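Local coordinates for endo-1,4-beta-xylanase (Bacteroides thetaiotaomicron VPI-5482, PDB 3KST), which probably hydrolyses glycosidic bonds in plant cell-wall polysaccharides such as xylan, as a calcium-binding glycosyl hydrolase of family 43, at residues P23-Y28 with Q276-Y281; V247-G252 with F266-S271. One frame throughout, in Å; residues are numbered along the deposited sequence.

Overall arrangement
Interactions 1 and 2 lie side by side, their centres about 7 Å apart. Strands 262-268 and 279-287 are neighbours in one sheet, and two probable backbone hydrogen bonds join the contacts: Y281 N to F266 O at 2.7 Å and T279 O to A268 N at 3.0 Å. Both contacts lead inward to the calcium site. D26 of interaction 1, the predicted proton acceptor, packs its OD1 3.2 Å from ND1 of H251, the calcium ligand of interaction 2, and its side chain is about 6 Å from the metal at the nearest atoms. The side chain of D130, predicted to tune the proton donor E190, comes within about 3 Å of that of H251.

Interaction 1 of 2, residues P23-Y28 with Q276-Y281; sequences PIADPY and QPRTSY
The hydroxyl of S280 donates to the carbonyl oxygen of I24, with OG 2.8 Å from O. The donor stands above the carbonyl plane, 52° out of it. The same OG is pressed against the ring of P27, whose CG is 3.2 Å away, while CG1 of I24 flanks it; one hydroxyl thus sits between a backbone carbonyl and aliphatic carbon. Family 43 enzymes are five-bladed beta-propellers, and here the segment entering strand 27-32 passes the start of strand 279-287, so that an early and a late part of the chain, about 250 residues apart, meet. The side chain of R278 crosses that of D26, the predicted proton acceptor, at a slant. A bend at chi3 (-67°) turns NE out of the extended line of the chain, and the guanidinium covers the methyl of A25, CB lying 3.3 Å from CZ beneath the centre of one face. The charge meets D26 only loosely: OD1 is 3.8 Å from NH1, a long salt bridge, with carboxylate and guanidinium planes 80° apart. Two waters in the guanidinium plane bridge the gap. One gives a proton to OD2 of D26 at 2.7 Å and accepts from NH1 of R278 at 3.1 Å; the other joins OD1 to NH1, its bond to the arginine weak. OD2 is further fixed by the hydroxyl of T41, and R278 forms a cation-pi contact with Y210. An alanine in place of R278 would probably leave the D26 carboxylate without this positive neighbour and both bridging waters without their NH1 donor, and would take the guanidinium from over the A25 methyl. Farther back, a water donates to O of R278 at 2.8 Å and, weakly, to the carbonyl of P23.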
ATOM      1  N   PRO A  23      10.089  -7.878  -8.065  1.00 11.52           N
ATOM      2  CA  PRO A  23      11.026  -7.525  -7.023  1.00 10.69           C
ATOM      3  C   PRO A  23      10.763  -6.220  -6.268  1.00  9.44           C
ATOM      4  O   PRO A  23      11.631  -5.335  -6.228  1.00  8.98           O
ATOM      5  CB  PRO A  23      12.350  -7.513  -7.792  1.00 10.70           C
ATOM      6  CG  PRO A  23      11.981  -6.954  -9.092  1.00 11.29           C
ATOM      7  CD  PRO A  23      10.630  -7.510  -9.405  1.00 11.47           C
ATOM      8  N   ILE A  24       9.601  -6.128  -5.636  1.00  8.73           N
ATOM      9  CA  ILE A  24       9.233  -4.947  -4.803  1.00  8.92           C
ATOM     10  C   ILE A  24       8.623  -5.392  -3.471  1.00  9.39           C
ATOM     11  O   ILE A  24       8.096  -6.515  -3.349  1.00  8.42           O
ATOM     12  CB  ILE A  24       8.209  -4.000  -5.503  1.00  9.55           C
ATOM     13  CG1 ILE A  24       6.899  -4.750  -5.877  1.00  9.66           C
ATOM     14  CG2 ILE A  24       8.828  -3.366  -6.763  1.00  8.79           C
ATOM     15  CD1 ILE A  24       5.841  -3.922  -6.605  1.00 10.39           C
ATOM     16  N   ALA A  25       8.709  -4.491  -2.491  1.00  8.98           N
ATOM     17  CA  ALA A  25       8.029  -4.625  -1.207  1.00  8.80           C
ATOM     18  C   ALA A  25       6.897  -3.576  -1.196  1.00  9.55           C
ATOM     19  O   ALA A  25       6.797  -2.723  -2.087  1.00  9.56           O
ATOM     20  CB  ALA A  25       8.996  -4.399  -0.045  1.00 10.09           C
ATOM     21  N   ASP A  26       6.056  -3.662  -0.179  1.00  8.68           N
ATOM     22  CA  ASP A  26       4.954  -2.716   0.068  1.00  8.20           C
ATOM     23  C   ASP A  26       4.137  -2.404  -1.203  1.00  8.28           C
ATOM     24  O   ASP A  26       3.885  -1.210  -1.509  1.00  8.44           O
ATOM     25  CB  ASP A  26       5.584  -1.432   0.636  1.00  8.06           C
ATOM     26  CG  ASP A  26       6.522  -1.686   1.830  1.00  8.46           C
ATOM     27  OD1 ASP A  26       6.261  -2.605   2.668  1.00  5.28           O
ATOM     28  OD2 ASP A  26       7.514  -0.933   1.966  1.00  8.86           O
ATOM     29  N   PRO A  27       3.789  -3.455  -1.993  1.00  7.35           N
ATOM     30  CA  PRO A  27       3.165  -3.235  -3.281  1.00  7.67           C
ATOM     31  C   PRO A  27       1.790  -2.570  -3.325  1.00  7.78           C
ATOM     32  O   PRO A  27       0.971  -2.691  -2.395  1.00  7.18           O
ATOM     33  CB  PRO A  27       3.096  -4.671  -3.869  1.00  7.13           C
ATOM     34  CG  PRO A  27       2.854  -5.490  -2.667  1.00  6.76           C
ATOM     35  CD  PRO A  27       3.880  -4.909  -1.738  1.00  6.79           C
ATOM     36  N   TYR A  28       1.598  -1.823  -4.412  1.00  8.32           N
ATOM     37  CA  TYR A  28       0.317  -1.226  -4.769  1.00  8.53           C
ATOM     38  C   TYR A  28       0.063  -1.397  -6.271  1.00  9.12           C
ATOM     39  O   TYR A  28       0.956  -1.107  -7.064  1.00 10.21           O
ATOM     40  CB  TYR A  28       0.309   0.279  -4.448  1.00  8.37           C
ATOM     41  CG  TYR A  28      -1.045   0.881  -4.671  1.00  6.49           C
ATOM     42  CD1 TYR A  28      -1.997   0.890  -3.652  1.00  9.49           C
ATOM     43  CD2 TYR A  28      -1.416   1.378  -5.943  1.00  7.35           C
ATOM     44  CE1 TYR A  28      -3.307   1.421  -3.881  1.00 10.41           C
ATOM     45  CE2 TYR A  28      -2.704   1.916  -6.169  1.00 12.05           C
ATOM     46  CZ  TYR A  28      -3.632   1.928  -5.160  1.00 11.20           C
ATOM     47  OH  TYR A  28      -4.880   2.432  -5.409  1.00 12.56           O
ATOM     48  N   GLN A 276      15.773 -10.482   2.735  1.00 16.46           N
ATOM     49  CA  GLN A 276      16.047  -9.688   1.533  1.00 16.64           C
ATOM     50  C   GLN A 276      16.431 -10.467   0.273  1.00 15.84           C
ATOM     51  O   GLN A 276      17.277 -11.351   0.346  1.00 16.62           O
ATOM     52  CB  GLN A 276      17.202  -8.719   1.732  1.00 16.87           C
ATOM     53  CG  GLN A 276      17.065  -7.671   2.760  1.00 18.08           C
ATOM     54  CD  GLN A 276      18.239  -6.703   2.668  1.00 19.39           C
ATOM     55  OE1 GLN A 276      18.361  -5.929   1.703  1.00 18.30           O
ATOM     56  NE2 GLN A 276      19.121  -6.753   3.657  1.00 22.02           N
ATOM     57  N   PRO A 277      15.935 -10.051  -0.905  1.00 14.54           N
ATOM     58  CA  PRO A 277      15.035  -8.934  -1.146  1.00 13.61           C
ATOM     59  C   PRO A 277      13.592  -9.423  -1.049  1.00 12.55           C
ATOM     60  O   PRO A 277      13.284 -10.539  -1.483  1.00 10.61           O
ATOM     61  CB  PRO A 277      15.405  -8.485  -2.565  1.00 13.77           C
ATOM     62  CG  PRO A 277      15.859  -9.709  -3.247  1.00 13.54           C
ATOM     63  CD  PRO A 277      16.355 -10.672  -2.180  1.00 15.28           C
ATOM     64  N   ARG A 278      12.717  -8.647  -0.421  1.00 10.62           N
ATOM     65  CA  ARG A 278      11.290  -8.982  -0.460  1.00 10.50           C
ATOM     66  C   ARG A 278      10.770  -8.859  -1.912  1.00  9.97           C
ATOM     67  O   ARG A 278      11.262  -8.027  -2.703  1.00 10.91           O
ATOM     68  CB  ARG A 278      10.488  -8.104   0.492  1.00 10.84           C
ATOM     69  CG  ARG A 278      10.809  -8.363   1.971  1.00 11.92           C
ATOM     70  CD  ARG A 278      10.215  -7.297   2.871  1.00 13.72           C
ATOM     71  NE  ARG A 278      10.887  -6.014   2.602  1.00 14.73           N
ATOM     72  CZ  ARG A 278      10.437  -4.801   2.952  1.00 19.45           C
ATOM     73  NH1 ARG A 278       9.282  -4.640   3.605  1.00 19.73           N
ATOM     74  NH2 ARG A 278      11.168  -3.732   2.626  1.00 18.33           N
ATOM     75  N   THR A 279       9.803  -9.708  -2.246  1.00  9.35           N
ATOM     76  CA  THR A 279       9.158  -9.749  -3.563  1.00  9.30           C
ATOM     77  C   THR A 279       7.661  -9.879  -3.366  1.00  9.41           C
ATOM     78  O   THR A 279       7.208 -10.224  -2.273  1.00 10.57           O
ATOM     79  CB  THR A 279       9.726 -10.874  -4.455  1.00  9.32           C
ATOM     80  OG1 THR A 279       9.145 -12.136  -4.092  1.00  8.34           O
ATOM     81  CG2 THR A 279      11.275 -10.945  -4.355  1.00 10.51           C
ATOM     82  N   SER A 280       6.889  -9.600  -4.420  1.00  9.15           N
ATOM     83  CA  SER A 280       5.441  -9.523  -4.315  1.00  9.18           C
ATOM     84  C   SER A 280       4.681 -10.627  -5.020  1.00  9.19           C
ATOM     85  O   SER A 280       5.180 -11.228  -5.967  1.00  9.70           O
ATOM     86  CB  SER A 280       4.970  -8.134  -4.728  1.00  9.47           C
ATOM     87  OG  SER A 280       5.362  -7.205  -3.728  1.00  8.22           O
ATOM     88  N   TYR A 281       3.485 -10.875  -4.497  1.00 10.40           N
ATOM     89  CA  TYR A 281       2.587 -11.993  -4.852  1.00 10.06           C
ATOM     90  C   TYR A 281       1.136 -11.508  -4.839  1.00 10.54           C
ATOM     91  O   TYR A 281       0.829 -10.462  -4.271  1.00  9.86           O
ATOM     92  CB  TYR A 281       2.748 -13.130  -3.833  1.00 10.44           C
ATOM     93  CG  TYR A 281       4.151 -13.706  -3.787  1.00  9.47           C
ATOM     94  CD1 TYR A 281       4.530 -14.700  -4.680  1.00  8.94           C
ATOM     95  CD2 TYR A 281       5.113 -13.226  -2.883  1.00  9.28           C
ATOM     96  CE1 TYR A 281       5.817 -15.215  -4.674  1.00  8.84           C
ATOM     97  CE2 TYR A 281       6.407 -13.719  -2.859  1.00  7.81           C
ATOM     98  CZ  TYR A 281       6.759 -14.726  -3.785  1.00  9.54           C
ATOM     99  OH  TYR A 281       8.027 -15.237  -3.773  1.00 10.12           O
TER
HETATM  100  O   HOH W   1      12.970  -5.838  -3.100  1.00 21.57           O
HETATM  101  O   HOH W   2       7.054  -3.383   5.130  1.00 11.84           O
HETATM  102  O   HOH W   3       9.287  -1.534   3.871  1.00 14.34           O

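Interaction 2 of 2, residues V247-G252 with F266-S271; sequences VGTGHG and FHAHWS. With CA (calcium ion), chain C.
The antiparallel hairpin of strands 250-256 and 262-268 carries the calcium ligand H251, and V247-G252 meets F266-S271 at its open end. G250 and H267 form a hydrogen-bonded pair: G250 N to H267 O and H267 N to G250 O are both 3.1 Å. G250 O, besides accepting from H267 N, lies 3.2 Å from the plane of the H267 ring, over its centre; chi1 of 73° sets CG of H267 between the backbone N and the carbonyl carbon, with the ring stacked on that oxygen. There ND1 accepts from the backbone N of D26, while a water 2.8 Å from NE2 of H267 donates to G248 O at 2.6 Å. Beyond the strands, H269 N donates to V247 O at 2.9 Å. CA of G248 sits over the face of the H269 imidazole, 3.8 Å from its centroid and 9° off the normal, a CH-pi contact; a side chain at G248 would collide with NE2 of H269, which is held by the carbonyl of Y210. CG2 of V247 comes up to ND1 of the same ring. T249 lies alongside F266, its CG2 against CE2. At the other end NE2 of H251 binds calcium at 2.6 Å, with the metal in the ring plane. E83 and five waters complete the shell; G252 O accepts from one of those waters, and a second lies close to it. A metal held largely through water at the axis where inner strands converge is consistent with the five-bladed beta-propeller of family 43.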
ATOM      1  N   VAL A 247       6.461 -16.542   3.858  1.00 10.95           N
ATOM      2  CA  VAL A 247       6.370 -15.955   5.224  1.00 10.81           C
ATOM      3  C   VAL A 247       6.696 -14.462   5.146  1.00 10.63           C
ATOM      4  O   VAL A 247       7.134 -13.981   4.096  1.00 12.34           O
ATOM      5  CB  VAL A 247       7.299 -16.645   6.242  1.00 10.59           C
ATOM      6  CG1 VAL A 247       6.932 -18.160   6.367  1.00 10.98           C
ATOM      7  CG2 VAL A 247       8.787 -16.423   5.917  1.00 12.72           C
ATOM      8  N   GLY A 248       6.500 -13.735   6.249  1.00  9.91           N
ATOM      9  CA  GLY A 248       6.678 -12.273   6.237  1.00  9.51           C
ATOM     10  C   GLY A 248       5.705 -11.581   5.273  1.00  9.30           C
ATOM     11  O   GLY A 248       6.069 -10.581   4.636  1.00  8.87           O
ATOM     12  N   THR A 249       4.470 -12.110   5.183  1.00  8.67           N
ATOM     13  CA  THR A 249       3.438 -11.665   4.261  1.00  9.22           C
ATOM     14  C   THR A 249       2.693 -10.421   4.719  1.00  9.76           C
ATOM     15  O   THR A 249       1.964 -10.456   5.706  1.00  9.78           O
ATOM     16  CB  THR A 249       2.400 -12.770   3.927  1.00  9.94           C
ATOM     17  OG1 THR A 249       1.688 -13.139   5.112  1.00 10.56           O
ATOM     18  CG2 THR A 249       3.078 -13.989   3.251  1.00  8.75           C
ATOM     19  N   GLY A 250       2.880  -9.319   3.998  1.00  9.25           N
ATOM     20  CA  GLY A 250       2.199  -8.078   4.377  1.00  9.46           C
ATOM     21  C   GLY A 250       2.414  -6.885   3.487  1.00  9.22           C
ATOM     22  O   GLY A 250       2.931  -7.022   2.362  1.00  8.26           O
ATOM     23  N   HIS A 251       1.986  -5.726   4.019  1.00  8.20           N
ATOM     24  CA  HIS A 251       1.942  -4.415   3.350  1.00  8.76           C
ATOM     25  C   HIS A 251       1.471  -4.566   1.940  1.00  8.24           C
ATOM     26  O   HIS A 251       2.249  -4.470   0.978  1.00  8.80           O
ATOM     27  CB  HIS A 251       3.240  -3.604   3.410  1.00  8.31           C
ATOM     28  CG  HIS A 251       3.042  -2.157   3.072  1.00  9.70           C
ATOM     29  ND1 HIS A 251       3.655  -1.153   3.779  1.00  7.69           N
ATOM     30  CD2 HIS A 251       2.220  -1.544   2.184  1.00 10.96           C
ATOM     31  CE1 HIS A 251       3.274   0.019   3.292  1.00 13.49           C
ATOM     32  NE2 HIS A 251       2.386  -0.188   2.338  1.00 11.49           N
ATOM     33  N   GLY A 252       0.174  -4.779   1.816  1.00  9.10           N
ATOM     34  CA  GLY A 252      -0.436  -4.998   0.517  1.00  9.38           C
ATOM     35  C   GLY A 252      -1.466  -3.972   0.139  1.00  9.80           C
ATOM     36  O   GLY A 252      -1.603  -2.935   0.787  1.00 10.19           O
ATOM     37  N   PHE A 266       0.638  -8.365  -2.266  1.00 10.96           N
ATOM     38  CA  PHE A 266       1.390  -8.267  -1.012  1.00 10.36           C
ATOM     39  C   PHE A 266       2.808  -8.784  -1.218  1.00  9.71           C
ATOM     40  O   PHE A 266       3.065  -9.461  -2.201  1.00  9.84           O
ATOM     41  CB  PHE A 266       0.715  -9.080   0.118  1.00 11.06           C
ATOM     42  CG  PHE A 266       0.613 -10.560  -0.172  1.00 12.60           C
ATOM     43  CD1 PHE A 266      -0.449 -11.055  -0.920  1.00 12.99           C
ATOM     44  CD2 PHE A 266       1.603 -11.446   0.259  1.00 12.69           C
ATOM     45  CE1 PHE A 266      -0.540 -12.423  -1.226  1.00 14.92           C
ATOM     46  CE2 PHE A 266       1.531 -12.831  -0.018  1.00 14.64           C
ATOM     47  CZ  PHE A 266       0.440 -13.322  -0.769  1.00 14.17           C
ATOM     48  N   HIS A 267       3.697  -8.437  -0.296  1.00  9.18           N
ATOM     49  CA  HIS A 267       5.068  -8.933  -0.318  1.00  9.50           C
ATOM     50  C   HIS A 267       5.254 -10.091   0.656  1.00  9.63           C
ATOM     51  O   HIS A 267       4.404 -10.382   1.511  1.00  9.66           O
ATOM     52  CB  HIS A 267       6.109  -7.827  -0.081  1.00 10.14           C
ATOM     53  CG  HIS A 267       6.188  -7.340   1.327  1.00 10.57           C
ATOM     54  ND1 HIS A 267       5.976  -6.020   1.660  1.00 11.34           N
ATOM     55  CD2 HIS A 267       6.457  -7.980   2.492  1.00  9.19           C
ATOM     56  CE1 HIS A 267       6.120  -5.869   2.964  1.00 10.82           C
ATOM     57  NE2 HIS A 267       6.399  -7.047   3.493  1.00 12.30           N
ATOM     58  N   ALA A 268       6.402 -10.736   0.538  1.00  9.50           N
ATOM     59  CA  ALA A 268       6.821 -11.782   1.455  1.00  9.27           C
ATOM     60  C   ALA A 268       8.348 -11.769   1.488  1.00  9.27           C
ATOM     61  O   ALA A 268       8.981 -11.181   0.608  1.00  8.73           O
ATOM     62  CB  ALA A 268       6.305 -13.109   0.979  1.00 10.19           C
ATOM     63  N   HIS A 269       8.939 -12.383   2.508  1.00  9.02           N
ATOM     64  CA  HIS A 269      10.392 -12.539   2.549  1.00  9.93           C
ATOM     65  C   HIS A 269      10.891 -13.307   1.318  1.00 10.04           C
ATOM     66  O   HIS A 269      10.101 -14.019   0.648  1.00  9.95           O
ATOM     67  CB  HIS A 269      10.860 -13.276   3.810  1.00  9.40           C
ATOM     68  CG  HIS A 269      10.622 -12.528   5.080  1.00 11.58           C
ATOM     69  ND1 HIS A 269      10.584 -13.143   6.313  1.00 13.59           N
ATOM     70  CD2 HIS A 269      10.371 -11.215   5.306  1.00 13.97           C
ATOM     71  CE1 HIS A 269      10.354 -12.236   7.248  1.00 12.85           C
ATOM     72  NE2 HIS A 269      10.217 -11.055   6.663  1.00 12.98           N
ATOM     73  N   TRP A 270      12.166 -13.094   0.988  1.00 10.51           N
ATOM     74  CA  TRP A 270      12.814 -13.807  -0.112  1.00 10.95           C
ATOM     75  C   TRP A 270      12.623 -15.323   0.027  1.00 11.84           C
ATOM     76  O   TRP A 270      12.310 -15.999  -0.945  1.00 12.45           O
ATOM     77  CB  TRP A 270      14.289 -13.443  -0.203  1.00 11.43           C
ATOM     78  CG  TRP A 270      15.015 -14.250  -1.168  1.00 11.88           C
ATOM     79  CD1 TRP A 270      15.882 -15.246  -0.882  1.00 12.07           C
ATOM     80  CD2 TRP A 270      14.881 -14.226  -2.601  1.00 11.62           C
ATOM     81  NE1 TRP A 270      16.337 -15.822  -2.029  1.00 13.75           N
ATOM     82  CE2 TRP A 270      15.734 -15.224  -3.103  1.00 12.49           C
ATOM     83  CE3 TRP A 270      14.143 -13.446  -3.506  1.00 14.09           C
ATOM     84  CZ2 TRP A 270      15.867 -15.482  -4.475  1.00 11.33           C
ATOM     85  CZ3 TRP A 270      14.268 -13.703  -4.856  1.00 12.86           C
ATOM     86  CH2 TRP A 270      15.150 -14.716  -5.327  1.00 11.97           C
ATOM     87  N   SER A 271      12.740 -15.823   1.247  1.00 13.04           N
ATOM     88  CA  SER A 271      12.588 -17.254   1.548  1.00 13.97           C
ATOM     89  C   SER A 271      12.553 -17.396   3.062  1.00 15.32           C
ATOM     90  O   SER A 271      12.715 -16.400   3.765  1.00 14.95           O
ATOM     91  CB  SER A 271      13.823 -17.999   1.028  1.00 13.85           C
ATOM     92  OG  SER A 271      14.967 -17.535   1.720  1.00 15.20           O
TER
HETATM   93 CA    CA C 400       0.536   1.011   0.923  1.00  9.11          CA
HETATM   94  O   HOH W   4       8.627 -16.076   2.212  1.00 12.18           O
HETATM   95  O   HOH W   5       7.786  -8.676   5.266  1.00 10.86           O
HETATM   96  O   HOH W   6       0.160  -1.003  -0.456  1.00 11.41           O
HETATM   97  O   HOH W   7      -1.111  -0.630   2.079  1.00  6.95           O
HETATM   98  O   HOH W   8       2.473   1.074  -0.739  1.00 11.40           O
HETATM   99  O   HOH W   9       1.644   3.224   1.204  1.00  9.64           O
HETATM  100  O   HOH W  10      -0.204   2.002   3.166  1.00  6.98           O